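Local structure of catalase (Pseudomonas syringae, 1M7S) at residues E44-R49 with Y338-N343; F130-I135 with P272-K277; H194-V199 with R323-R328. The protein breaks hydrogen peroxide down into water and oxygen with the help of a bound heme, protecting the cell from its toxic effects. All blocks are in the same frame, centred on the assembly; numbering follows the deposited sequence.

Interaction 1 (E44-R49 with Y338-N343). Unlike the reference sequence in segment 338-343: N343 (reference Ile). With HEM (protoporphyrin IX containing Fe), chain E.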
loop_
_atom_site.group_PDB
_atom_site.type_symbol
_atom_site.label_atom_id
_atom_site.label_comp_id
_atom_site.label_asym_id
_atom_site.label_seq_id
_atom_site.Cartn_x
_atom_site.Cartn_y
_atom_site.Cartn_z
ATOM N N GLU A 44 9.391 -0.358 8.474
ATOM C CA GLU A 44 9.734 -1.751 8.652
ATOM C C GLU A 44 8.556 -2.742 8.705
ATOM O O GLU A 44 8.795 -3.881 8.259
ATOM C CB GLU A 44 10.490 -1.932 10.001
ATOM C CG GLU A 44 11.889 -1.328 9.827
ATOM C CD GLU A 44 12.795 -1.623 10.999
ATOM O OE1 GLU A 44 12.520 -2.475 11.859
ATOM O OE2 GLU A 44 13.864 -0.977 11.039
ATOM N N ARG A 45 7.419 -2.404 9.305
ATOM C CA ARG A 45 6.393 -3.412 9.552
ATOM C C ARG A 45 5.440 -3.631 8.397
ATOM O O ARG A 45 5.125 -2.669 7.697
ATOM C CB ARG A 45 5.547 -2.968 10.780
ATOM C CG ARG A 45 6.363 -2.651 12.058
ATOM C CD ARG A 45 7.034 -3.919 12.623
ATOM N NE ARG A 45 7.890 -3.533 13.736
ATOM C CZ ARG A 45 9.221 -3.429 13.758
ATOM N NH1 ARG A 45 9.956 -3.824 12.689
ATOM N NH2 ARG A 45 9.865 -2.932 14.833
ATOM N N ILE A 46 4.905 -4.837 8.217
ATOM C CA ILE A 46 3.905 -5.131 7.192
ATOM C C ILE A 46 2.739 -5.690 7.995
ATOM O O ILE A 46 3.001 -6.138 9.132
ATOM C CB ILE A 46 4.402 -6.129 6.120
ATOM C CG1 ILE A 46 4.841 -7.481 6.681
ATOM C CG2 ILE A 46 5.576 -5.461 5.375
ATOM C CD1 ILE A 46 5.278 -8.441 5.549
ATOM N N PRO A 47 1.571 -5.863 7.403
ATOM C CA PRO A 47 0.432 -6.427 8.120
ATOM C C PRO A 47 0.751 -7.839 8.607
ATOM O O PRO A 47 1.348 -8.592 7.818
ATOM C CB PRO A 47 -0.777 -6.454 7.134
ATOM C CG PRO A 47 -0.314 -5.341 6.172
ATOM C CD PRO A 47 1.214 -5.535 6.038
ATOM N N GLU A 48 0.399 -8.143 9.876
ATOM C CA GLU A 48 0.543 -9.552 10.293
ATOM C C GLU A 48 -0.505 -10.428 9.590
ATOM O O GLU A 48 -1.515 -9.922 9.084
ATOM C CB GLU A 48 0.473 -9.723 11.825
ATOM C CG GLU A 48 -0.949 -9.591 12.383
ATOM C CD GLU A 48 -1.030 -9.598 13.917
ATOM O OE1 GLU A 48 -0.016 -9.495 14.661
ATOM O OE2 GLU A 48 -2.198 -9.741 14.400
ATOM N N ARG A 49 -0.329 -11.758 9.601
ATOM C CA ARG A 49 -1.324 -12.636 8.999
ATOM C C ARG A 49 -2.663 -12.426 9.769
ATOM O O ARG A 49 -2.664 -12.235 10.989
ATOM C CB ARG A 49 -0.946 -14.103 9.079
ATOM C CG ARG A 49 0.310 -14.490 8.237
ATOM C CD ARG A 49 0.886 -15.775 8.789
ATOM N NE ARG A 49 1.982 -16.279 7.885
ATOM C CZ ARG A 49 3.140 -15.656 7.763
ATOM N NH1 ARG A 49 3.489 -14.571 8.468
ATOM N NH2 ARG A 49 4.007 -16.215 6.909
ATOM N N TYR A 338 -2.207 -8.901 -0.769
ATOM C CA TYR A 338 -2.267 -7.717 0.078
ATOM C C TYR A 338 -1.127 -7.647 1.094
ATOM O O TYR A 338 -0.478 -6.612 1.160
ATOM C CB TYR A 338 -3.610 -7.744 0.852
ATOM C CG TYR A 338 -3.666 -6.742 1.968
ATOM C CD1 TYR A 338 -3.686 -5.371 1.642
ATOM C CD2 TYR A 338 -3.670 -7.135 3.311
ATOM C CE1 TYR A 338 -3.745 -4.413 2.655
ATOM C CE2 TYR A 338 -3.698 -6.172 4.299
ATOM C CZ TYR A 338 -3.726 -4.835 3.968
ATOM O OH TYR A 338 -3.745 -3.880 4.965
ATOM N N ARG A 339 -0.916 -8.695 1.872
ATOM C CA ARG A 339 0.091 -8.756 2.936
ATOM C C ARG A 339 1.513 -8.618 2.401
ATOM O O ARG A 339 2.378 -7.982 3.012
ATOM C CB ARG A 339 -0.003 -10.126 3.678
ATOM C CG ARG A 339 0.850 -10.176 4.947
ATOM C CD ARG A 339 0.482 -11.411 5.776
ATOM N NE ARG A 339 0.814 -12.695 5.123
ATOM C CZ ARG A 339 2.016 -13.238 5.017
ATOM N NH1 ARG A 339 2.122 -14.455 4.449
ATOM N NH2 ARG A 339 3.147 -12.696 5.472
ATOM N N LEU A 340 1.790 -9.294 1.306
ATOM C CA LEU A 340 3.081 -9.234 0.646
ATOM C C LEU A 340 3.054 -8.276 -0.532
ATOM O O LEU A 340 3.804 -7.288 -0.516
ATOM C CB LEU A 340 3.555 -10.627 0.209
ATOM C CG LEU A 340 3.667 -11.612 1.396
ATOM C CD1 LEU A 340 3.855 -13.045 0.892
ATOM C CD2 LEU A 340 4.758 -11.236 2.341
ATOM N N GLY A 341 2.180 -8.541 -1.505
ATOM C CA GLY A 341 2.178 -7.703 -2.708
ATOM C C GLY A 341 2.030 -8.636 -3.924
ATOM O O GLY A 341 2.236 -9.840 -3.849
ATOM N N ALA A 342 1.766 -7.979 -5.085
ATOM C CA ALA A 342 1.662 -8.742 -6.333
ATOM C C ALA A 342 2.923 -9.536 -6.613
ATOM O O ALA A 342 2.843 -10.663 -7.115
ATOM C CB ALA A 342 1.366 -7.768 -7.486
ATOM N N ASN A 343 4.115 -9.031 -6.249
ATOM C CA ASN A 343 5.370 -9.771 -6.510
ATOM C C ASN A 343 5.806 -10.649 -5.364
ATOM O O ASN A 343 6.949 -11.107 -5.240
ATOM C CB ASN A 343 6.447 -8.702 -6.903
ATOM C CG ASN A 343 6.140 -8.259 -8.348
ATOM O OD1 ASN A 343 6.036 -9.133 -9.237
ATOM N ND2 ASN A 343 5.949 -6.993 -8.641
HETATM C CHA HEM E . -3.512 -19.094 7.563
HETATM C CHB HEM E . -4.629 -23.719 8.453
HETATM C CHC HEM E . -9.239 -22.808 7.324
HETATM C CHD HEM E . -7.918 -18.496 5.508
HETATM C C1A HEM E . -3.434 -20.423 7.910
HETATM C C2A HEM E . -2.202 -21.093 8.389
HETATM C C3A HEM E . -2.511 -22.365 8.634
HETATM C C4A HEM E . -3.925 -22.533 8.346
HETATM C CMA HEM E . -1.603 -23.505 9.115
HETATM C CAA HEM E . -0.863 -20.346 8.512
HETATM C CBA HEM E . 0.140 -20.613 7.340
HETATM C CGA HEM E . 1.504 -19.965 7.701
HETATM O O1A HEM E . 1.790 -18.988 6.968
HETATM O O2A HEM E . 2.095 -20.565 8.621
HETATM C C1B HEM E . -5.963 -23.892 8.198
HETATM C C2B HEM E . -6.681 -25.159 8.247
HETATM C C3B HEM E . -7.971 -24.900 7.946
HETATM C C4B HEM E . -8.078 -23.490 7.690
HETATM C CMB HEM E . -6.019 -26.494 8.614
HETATM C CAB HEM E . -9.188 -25.822 7.872
HETATM C CBB HEM E . -9.117 -27.113 7.613
HETATM C C1C HEM E . -9.243 -21.618 6.644
HETATM C C2C HEM E . -10.337 -21.126 5.838
HETATM C C3C HEM E . -9.967 -19.951 5.314
HETATM C C4C HEM E . -8.645 -19.656 5.826
HETATM C CMC HEM E . -11.673 -21.869 5.564
HETATM C CAC HEM E . -10.715 -18.989 4.371
HETATM C CBC HEM E . -11.492 -19.396 3.351
HETATM C C1D HEM E . -6.621 -18.275 5.986
HETATM C C2D HEM E . -5.867 -17.052 5.766
HETATM C C3D HEM E . -4.663 -17.207 6.322
HETATM C C4D HEM E . -4.624 -18.529 6.908
HETATM C CMD HEM E . -6.464 -15.846 5.020
HETATM C CAD HEM E . -3.478 -16.199 6.354
HETATM C CBD HEM E . -2.484 -16.543 5.186
HETATM C CGD HEM E . -1.390 -15.509 4.990
HETATM O O1D HEM E . -0.322 -15.929 4.423
HETATM O O2D HEM E . -1.522 -14.307 5.326
HETATM N NA HEM E . -4.457 -21.327 7.953
HETATM N NB HEM E . -6.833 -22.885 7.833
HETATM N NC HEM E . -8.227 -20.687 6.647
HETATM N ND HEM E . -5.805 -19.172 6.645
HETATM FE FE HEM E . -6.319 -21.034 7.205
HETATM O O HOH W 1 3.212 -10.553 7.609
HETATM O O HOH W 2 -7.211 -20.908 9.556
#
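P47 O is gripped by a bridging water that donates to it at 2.7 Å and in turn accepts from R339 NH2 at 3.0 Å. The same carbonyl oxygen rests on the aliphatic part of the arginine, with R339 CG 3.3 Å from P47 O. From there the R339 chain turns about its CG-CD bond (chi3 66°) and swings its tip onto one heme propionate, where R339 NE meets HEM O2D at 2.8 Å and NH1 donates to the companion oxygen O1D, so the group is held by two nitrogens. R49 reaches the other propionate with a chain stretched out from CG to NE, and R49 NE donates to HEM O1A at 2.9 Å. R49 CG slides over one face of the R339 guanidinium, while L340 CG lies against the opposite face. The two guanidinium planes are turned 32° apart and come as close as 3.6 Å, between R49 NH1 and R339 NH2. The propionates probably offset the repulsion of this like-charged pair, and R339 also donates to the carbonyls of E304 and V306. Farther out, P47 CG packs obliquely on the Y338 ring, 4.0 Å from Y338 CE2, and the tip of I46 touches L340. Y338 OH is turned to another chain, bonding R45 O of the second subunit. The contact joins the loop after helix 32-41 to the C-terminal end of helix 323-339 and the residues after it, and its paired arginines form part of the propionate end of the catalase heme pocket, where R88 and Q336 also bond the heme, beside a subunit interface.

Interaction 2 (F130-I135 with P272-K277)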
loop_
_atom_site.group_PDB
_atom_site.type_symbol
_atom_site.label_atom_id
_atom_site.label_comp_id
_atom_site.label_asym_id
_atom_site.label_seq_id
_atom_site.Cartn_x
_atom_site.Cartn_y
_atom_site.Cartn_z
ATOM N N PHE A 130 -13.807 -26.573 12.885
ATOM C CA PHE A 130 -15.060 -26.240 13.541
ATOM C C PHE A 130 -16.189 -26.050 12.555
ATOM O O PHE A 130 -17.352 -26.157 12.999
ATOM C CB PHE A 130 -14.880 -24.947 14.352
ATOM C CG PHE A 130 -13.652 -24.975 15.238
ATOM C CD1 PHE A 130 -12.444 -24.438 14.817
ATOM C CD2 PHE A 130 -13.770 -25.429 16.537
ATOM C CE1 PHE A 130 -11.339 -24.447 15.658
ATOM C CE2 PHE A 130 -12.686 -25.423 17.398
ATOM C CZ PHE A 130 -11.463 -24.948 16.957
ATOM N N ILE A 131 -15.871 -25.612 11.325
ATOM C CA ILE A 131 -16.989 -25.327 10.415
ATOM C C ILE A 131 -16.803 -26.098 9.107
ATOM O O ILE A 131 -15.707 -26.638 8.970
ATOM C CB ILE A 131 -17.079 -23.821 10.088
ATOM C CG1 ILE A 131 -15.724 -23.310 9.626
ATOM C CG2 ILE A 131 -17.637 -23.071 11.290
ATOM C CD1 ILE A 131 -15.731 -21.874 9.056
ATOM N N ARG A 132 -17.843 -26.175 8.264
ATOM C CA ARG A 132 -17.622 -26.985 7.055
ATOM C C ARG A 132 -17.795 -26.231 5.764
ATOM O O ARG A 132 -17.816 -26.903 4.706
ATOM C CB ARG A 132 -18.599 -28.191 7.135
ATOM C CG ARG A 132 -20.048 -27.753 7.282
ATOM C CD ARG A 132 -20.998 -28.916 7.133
ATOM N NE ARG A 132 -20.835 -30.069 8.004
ATOM C CZ ARG A 132 -21.782 -30.415 8.882
ATOM N NH1 ARG A 132 -21.619 -31.545 9.566
ATOM N NH2 ARG A 132 -22.848 -29.610 9.065
ATOM N N ASP A 133 -18.040 -24.901 5.842
ATOM C CA ASP A 133 -18.204 -24.141 4.604
ATOM C C ASP A 133 -17.430 -22.853 4.783
ATOM O O ASP A 133 -17.626 -22.219 5.817
ATOM C CB ASP A 133 -19.691 -23.913 4.247
ATOM C CG ASP A 133 -19.907 -23.308 2.881
ATOM O OD1 ASP A 133 -19.230 -22.289 2.551
ATOM O OD2 ASP A 133 -20.764 -23.775 2.049
ATOM N N ALA A 134 -16.574 -22.471 3.868
ATOM C CA ALA A 134 -15.747 -21.264 3.979
ATOM C C ALA A 134 -16.529 -19.975 4.023
ATOM O O ALA A 134 -15.998 -18.998 4.583
ATOM C CB ALA A 134 -14.721 -21.228 2.845
ATOM N N ILE A 135 -17.803 -19.945 3.576
ATOM C CA ILE A 135 -18.554 -18.695 3.764
ATOM C C ILE A 135 -18.678 -18.340 5.246
ATOM O O ILE A 135 -18.905 -17.162 5.576
ATOM C CB ILE A 135 -19.898 -18.828 3.003
ATOM C CG1 ILE A 135 -20.484 -17.454 2.652
ATOM C CG2 ILE A 135 -20.913 -19.677 3.780
ATOM C CD1 ILE A 135 -21.529 -17.600 1.549
ATOM N N PRO A 272 -17.751 -37.855 3.628
ATOM C CA PRO A 272 -16.313 -37.915 3.701
ATOM C C PRO A 272 -15.647 -36.595 3.333
ATOM O O PRO A 272 -14.484 -36.467 3.716
ATOM C CB PRO A 272 -15.818 -39.050 2.760
ATOM C CG PRO A 272 -17.108 -39.849 2.673
ATOM C CD PRO A 272 -18.284 -38.844 2.688
ATOM N N LEU A 273 -16.318 -35.688 2.612
ATOM C CA LEU A 273 -15.687 -34.395 2.327
ATOM C C LEU A 273 -16.168 -33.301 3.277
ATOM O O LEU A 273 -15.977 -32.105 3.028
ATOM C CB LEU A 273 -15.977 -34.027 0.880
ATOM C CG LEU A 273 -15.532 -35.077 -0.175
ATOM C CD1 LEU A 273 -15.874 -34.530 -1.543
ATOM C CD2 LEU A 273 -14.068 -35.436 -0.010
ATOM N N ASP A 274 -16.667 -33.704 4.441
ATOM C CA ASP A 274 -17.052 -32.764 5.502
ATOM C C ASP A 274 -15.831 -32.528 6.413
ATOM O O ASP A 274 -15.256 -33.466 6.986
ATOM C CB ASP A 274 -18.178 -33.395 6.314
ATOM C CG ASP A 274 -18.649 -32.676 7.530
ATOM O OD1 ASP A 274 -19.576 -33.225 8.196
ATOM O OD2 ASP A 274 -18.066 -31.596 7.792
ATOM N N ALA A 275 -15.301 -31.287 6.439
ATOM C CA ALA A 275 -14.108 -30.975 7.228
ATOM C C ALA A 275 -14.218 -31.173 8.724
ATOM O O ALA A 275 -13.226 -31.105 9.482
ATOM C CB ALA A 275 -13.696 -29.541 6.880
ATOM N N THR A 276 -15.441 -31.377 9.271
ATOM C CA THR A 276 -15.632 -31.712 10.654
ATOM C C THR A 276 -15.541 -33.207 10.934
ATOM O O THR A 276 -15.692 -33.625 12.085
ATOM C CB THR A 276 -17.005 -31.197 11.173
ATOM O OG1 THR A 276 -18.124 -31.901 10.579
ATOM C CG2 THR A 276 -17.025 -29.705 10.951
ATOM N N LYS A 277 -15.041 -34.015 9.960
ATOM C CA LYS A 277 -14.984 -35.435 10.170
ATOM C C LYS A 277 -13.631 -36.072 9.878
ATOM O O LYS A 277 -12.926 -35.684 8.942
ATOM C CB LYS A 277 -15.977 -36.117 9.136
ATOM C CG LYS A 277 -17.452 -35.769 9.320
ATOM C CD LYS A 277 -18.024 -36.401 10.597
ATOM C CE LYS A 277 -19.526 -36.130 10.695
ATOM N NZ LYS A 277 -19.664 -34.668 11.065
HETATM O O HOH W 3 -16.299 -29.206 4.606
#
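R132 takes hold of D274 side-on, with two nitrogens each going to a different carboxylate oxygen. R132 NE reaches D274 OD2 at 3.2 Å along an almost straight path (174°), and R132 NH1 reaches D274 OD1 at 3.0 Å. The grip is not flat: the guanidinium and carboxylate planes are 61° apart, and NE meets OD2 from above the carboxylate plane. A turn about the CG-CD bond of R132 (chi3 56°) brings its tip round to the acid. D274 OD2 also accepts from T276 N at 3.0 Å, an Asx turn, and from T276 OG1 at 2.8 Å, while the type I beta turn from D274 to K277 is closed by K277 N donating to D274 O. On the other oxygen, K277 NZ reaches D274 OD1 at 3.2 Å from the face opposite R132 NH1. Beside this polar group, T276 CG2 and A275 CB lie against I131 O, a buried carbonyl oxygen for which the model offers no partner. A water also links the backbones, lying 2.8 Å from R132 O and accepting from A275 N. In the next shell, E409 pairs with R132 NH2 and its carbonyl receives K277 NZ, while N411 accepts from R132 NH1. The contact thus joins the loop between strand 117-124 and helix 137-144 to that between strands 252-260 and 284-295. With five hydrogen bonds converging on its two oxygens, D274 is probably held firmly as an anion, and its charge and that of E409 would offset two cations whose nitrogens sit only 4.0 Å apart, R132 NH1 and K277 NZ.

Interaction 3 (H194-V199 with R323-R328). With HEM (protoporphyrin IX containing Fe), chain E.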
loop_
_atom_site.group_PDB
_atom_site.type_symbol
_atom_site.label_atom_id
_atom_site.label_comp_id
_atom_site.label_asym_id
_atom_site.label_seq_id
_atom_site.Cartn_x
_atom_site.Cartn_y
_atom_site.Cartn_z
ATOM N N HIS A 194 -8.726 -31.752 5.194
ATOM C CA HIS A 194 -9.557 -32.117 4.059
ATOM C C HIS A 194 -9.029 -33.337 3.315
ATOM O O HIS A 194 -7.834 -33.574 3.332
ATOM C CB HIS A 194 -9.453 -31.001 2.987
ATOM C CG HIS A 194 -9.517 -29.624 3.542
ATOM N ND1 HIS A 194 -10.687 -29.159 4.098
ATOM C CD2 HIS A 194 -8.580 -28.638 3.673
ATOM C CE1 HIS A 194 -10.479 -27.916 4.539
ATOM N NE2 HIS A 194 -9.237 -27.588 4.279
ATOM N N ALA A 195 -9.920 -33.962 2.552
ATOM C CA ALA A 195 -9.493 -34.928 1.556
ATOM C C ALA A 195 -9.027 -34.044 0.369
ATOM O O ALA A 195 -9.658 -33.031 0.044
ATOM C CB ALA A 195 -10.706 -35.695 1.019
ATOM N N TYR A 196 -7.867 -34.395 -0.198
ATOM C CA TYR A 196 -7.323 -33.779 -1.373
ATOM C C TYR A 196 -7.561 -34.828 -2.512
ATOM O O TYR A 196 -7.805 -35.979 -2.186
ATOM C CB TYR A 196 -5.818 -33.526 -1.293
ATOM C CG TYR A 196 -5.567 -32.241 -0.513
ATOM C CD1 TYR A 196 -5.671 -32.248 0.865
ATOM C CD2 TYR A 196 -5.273 -31.046 -1.156
ATOM C CE1 TYR A 196 -5.482 -31.082 1.609
ATOM C CE2 TYR A 196 -5.045 -29.875 -0.421
ATOM C CZ TYR A 196 -5.175 -29.917 0.947
ATOM O OH TYR A 196 -4.992 -28.777 1.717
ATOM N N LYS A 197 -7.549 -34.341 -3.722
ATOM C CA LYS A 197 -7.799 -35.255 -4.844
ATOM C C LYS A 197 -6.456 -35.491 -5.524
ATOM O O LYS A 197 -5.841 -34.543 -6.037
ATOM C CB LYS A 197 -8.848 -34.621 -5.746
ATOM C CG LYS A 197 -9.177 -35.163 -7.088
ATOM C CD LYS A 197 -9.963 -34.253 -8.036
ATOM C CE LYS A 197 -11.241 -33.677 -7.430
ATOM N NZ LYS A 197 -12.121 -33.171 -8.551
ATOM N N LEU A 198 -6.009 -36.735 -5.528
ATOM C CA LEU A 198 -4.786 -37.096 -6.217
ATOM C C LEU A 198 -5.163 -37.643 -7.617
ATOM O O LEU A 198 -6.081 -38.465 -7.673
ATOM C CB LEU A 198 -3.961 -38.143 -5.458
ATOM C CG LEU A 198 -3.430 -37.641 -4.100
ATOM C CD1 LEU A 198 -2.419 -38.598 -3.467
ATOM C CD2 LEU A 198 -2.796 -36.277 -4.222
ATOM N N VAL A 199 -4.422 -37.213 -8.605
ATOM C CA VAL A 199 -4.738 -37.636 -9.978
ATOM C C VAL A 199 -3.508 -38.319 -10.574
ATOM O O VAL A 199 -2.357 -37.914 -10.367
ATOM C CB VAL A 199 -5.490 -36.592 -10.793
ATOM C CG1 VAL A 199 -5.669 -35.226 -10.129
ATOM C CG2 VAL A 199 -5.097 -36.492 -12.252
ATOM N N ARG A 323 -16.269 -28.160 0.880
ATOM C CA ARG A 323 -16.597 -26.762 0.769
ATOM C C ARG A 323 -15.795 -25.772 1.594
ATOM O O ARG A 323 -15.769 -24.590 1.210
ATOM C CB ARG A 323 -18.096 -26.593 1.151
ATOM C CG ARG A 323 -18.897 -27.265 0.045
ATOM C CD ARG A 323 -20.386 -27.119 0.391
ATOM N NE ARG A 323 -21.186 -28.014 -0.463
ATOM C CZ ARG A 323 -22.524 -28.136 -0.268
ATOM N NH1 ARG A 323 -23.155 -27.459 0.662
ATOM N NH2 ARG A 323 -23.182 -28.926 -1.106
ATOM N N LEU A 324 -15.101 -26.201 2.612
ATOM C CA LEU A 324 -14.216 -25.350 3.375
ATOM C C LEU A 324 -12.926 -25.168 2.569
ATOM O O LEU A 324 -12.359 -24.065 2.443
ATOM C CB LEU A 324 -13.919 -26.073 4.714
ATOM C CG LEU A 324 -13.272 -25.168 5.761
ATOM C CD1 LEU A 324 -14.218 -24.042 6.147
ATOM C CD2 LEU A 324 -12.875 -26.019 6.959
ATOM N N LEU A 325 -12.460 -26.311 2.001
ATOM C CA LEU A 325 -11.232 -26.250 1.205
ATOM C C LEU A 325 -11.341 -25.341 -0.014
ATOM O O LEU A 325 -10.392 -24.614 -0.377
ATOM C CB LEU A 325 -10.798 -27.613 0.672
ATOM C CG LEU A 325 -9.521 -27.664 -0.204
ATOM C CD1 LEU A 325 -8.278 -27.019 0.396
ATOM C CD2 LEU A 325 -9.257 -29.151 -0.522
ATOM N N GLN A 326 -12.455 -25.432 -0.737
ATOM C CA GLN A 326 -12.728 -24.624 -1.901
ATOM C C GLN A 326 -12.476 -23.143 -1.603
ATOM O O GLN A 326 -11.829 -22.430 -2.381
ATOM C CB GLN A 326 -14.169 -24.859 -2.382
ATOM C CG GLN A 326 -14.408 -26.295 -2.930
ATOM C CD GLN A 326 -13.966 -26.300 -4.390
ATOM O OE1 GLN A 326 -14.341 -25.436 -5.155
ATOM N NE2 GLN A 326 -13.150 -27.287 -4.813
ATOM N N GLY A 327 -13.014 -22.639 -0.490
ATOM C CA GLY A 327 -12.728 -21.244 -0.093
ATOM C C GLY A 327 -11.257 -20.966 0.156
ATOM O O GLY A 327 -10.756 -19.851 -0.155
ATOM N N ARG A 328 -10.532 -21.945 0.682
ATOM C CA ARG A 328 -9.101 -21.790 1.010
ATOM C C ARG A 328 -8.278 -21.696 -0.265
ATOM O O ARG A 328 -7.292 -20.961 -0.281
ATOM C CB ARG A 328 -8.602 -22.932 1.875
ATOM C CG ARG A 328 -9.328 -23.081 3.212
ATOM C CD ARG A 328 -8.722 -24.294 3.972
ATOM N NE ARG A 328 -7.380 -23.902 4.423
ATOM C CZ ARG A 328 -6.443 -24.833 4.645
ATOM N NH1 ARG A 328 -6.762 -26.124 4.438
ATOM N NH2 ARG A 328 -5.262 -24.477 5.080
HETATM C CHA HEM E . -3.512 -19.094 7.563
HETATM C CHB HEM E . -4.629 -23.719 8.453
HETATM C CHC HEM E . -9.239 -22.808 7.324
HETATM C CHD HEM E . -7.918 -18.496 5.508
HETATM C C1A HEM E . -3.434 -20.423 7.910
HETATM C C2A HEM E . -2.202 -21.093 8.389
HETATM C C3A HEM E . -2.511 -22.365 8.634
HETATM C C4A HEM E . -3.925 -22.533 8.346
HETATM C CMA HEM E . -1.603 -23.505 9.115
HETATM C CAA HEM E . -0.863 -20.346 8.512
HETATM C CBA HEM E . 0.140 -20.613 7.340
HETATM C CGA HEM E . 1.504 -19.965 7.701
HETATM O O1A HEM E . 1.790 -18.988 6.968
HETATM O O2A HEM E . 2.095 -20.565 8.621
HETATM C C1B HEM E . -5.963 -23.892 8.198
HETATM C C2B HEM E . -6.681 -25.159 8.247
HETATM C C3B HEM E . -7.971 -24.900 7.946
HETATM C C4B HEM E . -8.078 -23.490 7.690
HETATM C CMB HEM E . -6.019 -26.494 8.614
HETATM C CAB HEM E . -9.188 -25.822 7.872
HETATM C CBB HEM E . -9.117 -27.113 7.613
HETATM C C1C HEM E . -9.243 -21.618 6.644
HETATM C C2C HEM E . -10.337 -21.126 5.838
HETATM C C3C HEM E . -9.967 -19.951 5.314
HETATM C C4C HEM E . -8.645 -19.656 5.826
HETATM C CMC HEM E . -11.673 -21.869 5.564
HETATM C CAC HEM E . -10.715 -18.989 4.371
HETATM C CBC HEM E . -11.492 -19.396 3.351
HETATM C C1D HEM E . -6.621 -18.275 5.986
HETATM C C2D HEM E . -5.867 -17.052 5.766
HETATM C C3D HEM E . -4.663 -17.207 6.322
HETATM C C4D HEM E . -4.624 -18.529 6.908
HETATM C CMD HEM E . -6.464 -15.846 5.020
HETATM C CAD HEM E . -3.478 -16.199 6.354
HETATM C CBD HEM E . -2.484 -16.543 5.186
HETATM C CGD HEM E . -1.390 -15.509 4.990
HETATM O O1D HEM E . -0.322 -15.929 4.423
HETATM O O2D HEM E . -1.522 -14.307 5.326
HETATM N NA HEM E . -4.457 -21.327 7.953
HETATM N NB HEM E . -6.833 -22.885 7.833
HETATM N NC HEM E . -8.227 -20.687 6.647
HETATM N ND HEM E . -5.805 -19.172 6.645
HETATM FE FE HEM E . -6.319 -21.034 7.205
HETATM O O HOH W 4 -4.989 -28.577 4.203
HETATM O O HOH W 2 -7.211 -20.908 9.556
#
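R328 leaves its helix with CB directed at H194, and the chain then runs along both the histidine and the heme. R328 CG lies on the porphyrin, 3.4 Å from HEM C2C and close to the methyl CMC. CD touches both, R328 CD lying 3.3 Å from H194 NE2 and also near the methine carbon CHC. A bend about the CG-CD bond (chi3 71°) lays NE over pyrrole B, and one face of the guanidinium settles against that ring. At the tip the two nitrogens part ways. R328 NH1 donates to H194 NE2 at 2.9 Å, with an N-H...N angle of 148°, and arrives close to the imidazole plane; it also reaches a water at 3.0 Å that takes a bond from Y196 OH. R328 NH2 approaches HEM C1B to 3.2 Å and hydrogen-bonds Y332 OH, the phenol that by similarity is the axial ligand of the heme iron, as well as V122 O. H194 is fixed from its other end by D322, which bonds ND1. L325 CB stands almost on the normal through the imidazole centre, a CH-pi contact of 3.7 Å to the H194 centroid, and L325 CD2 continues onto the face of the Y196 ring. At the imidazole edge, H194 CE1 lies 3.9 Å from L324 CD2, whose sister CD1 touches the heme methyl CMC. The chain from Y332 through R328 and H194 to D322 is the proximal network familiar from catalases. In the fold, the first turns of helix 323-339 thus rest on residues H194 to Y196 of the segment that carries strand 196-199, part of the antiparallel barrel sheet.

How the interactions relate
Interactions 2 and 3 are buried neighbours whose atoms touch, as where L273 packs on A195 and A134 on G327, whereas interaction 1 is only partly buried, its centre about 26 Å from that of interaction 3. Interactions 1 and 3 use the two ends of helix 323-339: the end at 338-343 sends an arginine to the heme propionates, the start at 323-328 one to the flat face of the porphyrin. Charge meets charge in interactions 1 and 2, through propionates and a salt-bridge network respectively, while interaction 3 mixes one direct arginine-histidine bond and a bridging water with apolar packing. Interaction 2 ties two loops together, without a regular helix or strand.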